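Local coordinates for putative siderophore-degrading esterase (Eurofung) (PDB 6GUO), which hydrolyses the ester bonds of the bacterial siderophore enterobactin, releasing its iron inside the fungal cell, and works as a homodimer, at residues Val219-Phe224 against Glu275-Leu280. Residues are numbered along the deposited sequence; the frame is centred on the assembly and turned at random.
Sequences VLRLSF and EVKEYL
Residues 219-224 and 275-279 run parallel as the last two strands of the central sheet of this alpha/beta-hydrolase fold, their axes approaching to 4.6 Å and 17° from exactly parallel. Five backbone hydrogen bonds join them, from Glu275 N to Leu220 O at one end to Tyr279 N to Phe224 O at the other; the latter is short (2.8 Å) and nearly straight. On one face of the sheet, beneath helix 288-301, Arg221 carries the polar contact. With CG anti to the backbone N (chi1 -170°) and its chain extended, it runs alongside Glu275, and NE donates to the anti lone pair of Glu275 OE2 at 2.8 Å in an almost linear salt bridge. The end of the same guanidinium grips Tyr279 OH with two nitrogens, NH2 at 3.0 Å and NH1 at 3.3 Å; both acceptors lie in its plane, while the phenol ring stands 70° to it. Lys277 CB covers one guanidinium face, 3.5 Å from Arg221 NH1, and Lys277 CG lies over the rim of one face of the Tyr279 ring. Lys277 NZ bonds weakly to Leu280 O of the second subunit, so strand 273-279 borders the dimer interface. On the other face Leu222, Val276, Phe224 and Glu278 lie together, and Phe224 and Val276 pack on helix 254-268. Phe224, its CG in the crowded position between N and carbonyl carbon, lays its ring under Glu278: Glu278 CA sits over the ring centre in a CH-pi contact, Glu278 CG lies 3.5 Å from Phe224 CE1, and Val276 CG2 reaches the ring edge. Two in-plane acceptors on different sides fix the rotation of the buried Arg221 guanidinium, whose charge, close to that of Lys277, is probably offset by the carboxylate of Glu275.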
loop_
_atom_site.group_PDB
_atom_site.type_symbol
_atom_site.label_atom_id
_atom_site.label_comp_id
_atom_site.label_asym_id
_atom_site.label_seq_id
_atom_site.Cartn_x
_atom_site.Cartn_y
_atom_site.Cartn_z
ATOM N N VAL A 219 -9.533 14.338 -15.755
ATOM C CA VAL A 219 -9.871 12.945 -15.501
ATOM C C VAL A 219 -10.102 12.832 -14.001
ATOM O O VAL A 219 -9.339 13.406 -13.227
ATOM C CB VAL A 219 -8.725 12.016 -15.950
ATOM C CG1 VAL A 219 -8.996 10.569 -15.553
ATOM C CG2 VAL A 219 -8.518 12.131 -17.456
ATOM N N LEU A 220 -11.154 12.114 -13.602
ATOM C CA LEU A 220 -11.464 11.883 -12.180
ATOM C C LEU A 220 -11.661 10.396 -11.893
ATOM O O LEU A 220 -12.371 9.709 -12.627
ATOM C CB LEU A 220 -12.730 12.643 -11.768
ATOM C CG LEU A 220 -13.289 12.404 -10.359
ATOM C CD1 LEU A 220 -12.306 12.837 -9.279
ATOM C CD2 LEU A 220 -14.623 13.109 -10.181
ATOM N N ARG A 221 -11.053 9.920 -10.806
ATOM C CA ARG A 221 -11.362 8.612 -10.242
ATOM C C ARG A 221 -11.899 8.812 -8.835
ATOM O O ARG A 221 -11.203 9.356 -7.980
ATOM C CB ARG A 221 -10.140 7.695 -10.201
ATOM C CG ARG A 221 -10.503 6.254 -9.838
ATOM C CD ARG A 221 -9.302 5.332 -9.911
ATOM N NE ARG A 221 -9.680 3.911 -9.903
ATOM C CZ ARG A 221 -9.543 3.059 -8.879
ATOM N NH1 ARG A 221 -9.929 1.792 -9.036
ATOM N NH2 ARG A 221 -9.027 3.434 -7.711
ATOM N N LEU A 222 -13.145 8.389 -8.622
ATOM C CA LEU A 222 -13.771 8.367 -7.303
ATOM C C LEU A 222 -13.657 6.972 -6.731
ATOM O O LEU A 222 -13.690 5.993 -7.472
ATOM C CB LEU A 222 -15.252 8.736 -7.405
ATOM C CG LEU A 222 -15.519 10.217 -7.677
ATOM C CD1 LEU A 222 -16.899 10.411 -8.275
ATOM C CD2 LEU A 222 -15.362 11.019 -6.392
ATOM N N SER A 223 -13.541 6.875 -5.412
ATOM C CA SER A 223 -13.559 5.568 -4.762
ATOM C C SER A 223 -14.073 5.640 -3.337
ATOM O O SER A 223 -14.092 6.709 -2.720
ATOM C CB SER A 223 -12.169 4.921 -4.800
ATOM O OG SER A 223 -11.256 5.602 -3.956
ATOM N N PHE A 224 -14.505 4.490 -2.831
ATOM C CA PHE A 224 -14.933 4.365 -1.446
ATOM C C PHE A 224 -14.920 2.897 -1.052
ATOM O O PHE A 224 -14.924 2.018 -1.914
ATOM C CB PHE A 224 -16.332 4.979 -1.233
ATOM C CG PHE A 224 -17.418 4.347 -2.061
ATOM C CD1 PHE A 224 -18.184 3.295 -1.554
ATOM C CD2 PHE A 224 -17.681 4.803 -3.352
ATOM C CE1 PHE A 224 -19.191 2.714 -2.317
ATOM C CE2 PHE A 224 -18.687 4.228 -4.117
ATOM C CZ PHE A 224 -19.439 3.183 -3.603
ATOM N N GLU A 275 -14.343 7.501 -13.548
ATOM C CA GLU A 275 -14.442 6.147 -13.017
ATOM C C GLU A 275 -14.787 6.221 -11.537
ATOM O O GLU A 275 -14.321 7.112 -10.832
ATOM C CB GLU A 275 -13.111 5.410 -13.236
ATOM C CG GLU A 275 -12.989 4.038 -12.582
ATOM C CD GLU A 275 -11.781 3.257 -13.082
ATOM O OE1 GLU A 275 -11.718 2.946 -14.290
ATOM O OE2 GLU A 275 -10.890 2.946 -12.271
ATOM N N VAL A 276 -15.623 5.289 -11.088
ATOM C CA VAL A 276 -15.912 5.106 -9.670
ATOM C C VAL A 276 -15.638 3.646 -9.324
ATOM O O VAL A 276 -15.963 2.747 -10.110
ATOM C CB VAL A 276 -17.357 5.530 -9.284
ATOM C CG1 VAL A 276 -18.416 4.688 -9.988
ATOM C CG2 VAL A 276 -17.547 5.478 -7.769
ATOM N N LYS A 277 -15.037 3.421 -8.159
ATOM C CA LYS A 277 -14.725 2.071 -7.681
ATOM C C LYS A 277 -15.166 1.923 -6.230
ATOM O O LYS A 277 -14.753 2.699 -5.366
ATOM C CB LYS A 277 -13.220 1.795 -7.814
ATOM C CG LYS A 277 -12.722 0.483 -7.207
ATOM C CD LYS A 277 -13.313 -0.746 -7.880
ATOM C CE LYS A 277 -13.004 -2.021 -7.101
ATOM N NZ LYS A 277 -11.663 -2.586 -7.397
ATOM N N GLU A 278 -16.011 0.927 -5.979
ATOM C CA GLU A 278 -16.368 0.517 -4.630
ATOM C C GLU A 278 -15.434 -0.618 -4.253
ATOM O O GLU A 278 -15.384 -1.629 -4.959
ATOM C CB GLU A 278 -17.817 0.026 -4.575
ATOM C CG GLU A 278 -18.244 -0.514 -3.215
ATOM C CD GLU A 278 -19.726 -0.832 -3.141
ATOM O OE1 GLU A 278 -20.284 -0.799 -2.026
ATOM O OE2 GLU A 278 -20.336 -1.124 -4.191
ATOM N N TYR A 279 -14.703 -0.456 -3.153
ATOM C CA TYR A 279 -13.814 -1.505 -2.651
ATOM C C TYR A 279 -14.570 -2.347 -1.629
ATOM O O TYR A 279 -14.858 -1.881 -0.530
ATOM C CB TYR A 279 -12.540 -0.901 -2.047
ATOM C CG TYR A 279 -11.581 -0.398 -3.098
ATOM C CD1 TYR A 279 -10.689 -1.266 -3.713
ATOM C CD2 TYR A 279 -11.580 0.940 -3.498
ATOM C CE1 TYR A 279 -9.811 -0.827 -4.686
ATOM C CE2 TYR A 279 -10.705 1.391 -4.477
ATOM C CZ TYR A 279 -9.824 0.502 -5.070
ATOM O OH TYR A 279 -8.954 0.917 -6.038
ATOM N N LEU A 280 -14.900 -3.583 -2.002
ATOM C CA LEU A 280 -15.709 -4.448 -1.143
ATOM C C LEU A 280 -15.004 -4.775 0.170
ATOM O O LEU A 280 -13.807 -5.064 0.186
ATOM C CB LEU A 280 -16.076 -5.753 -1.858
ATOM C CG LEU A 280 -17.069 -5.697 -3.014
ATOM C CD1 LEU A 280 -17.333 -7.115 -3.508
ATOM C CD2 LEU A 280 -18.376 -5.021 -2.613
#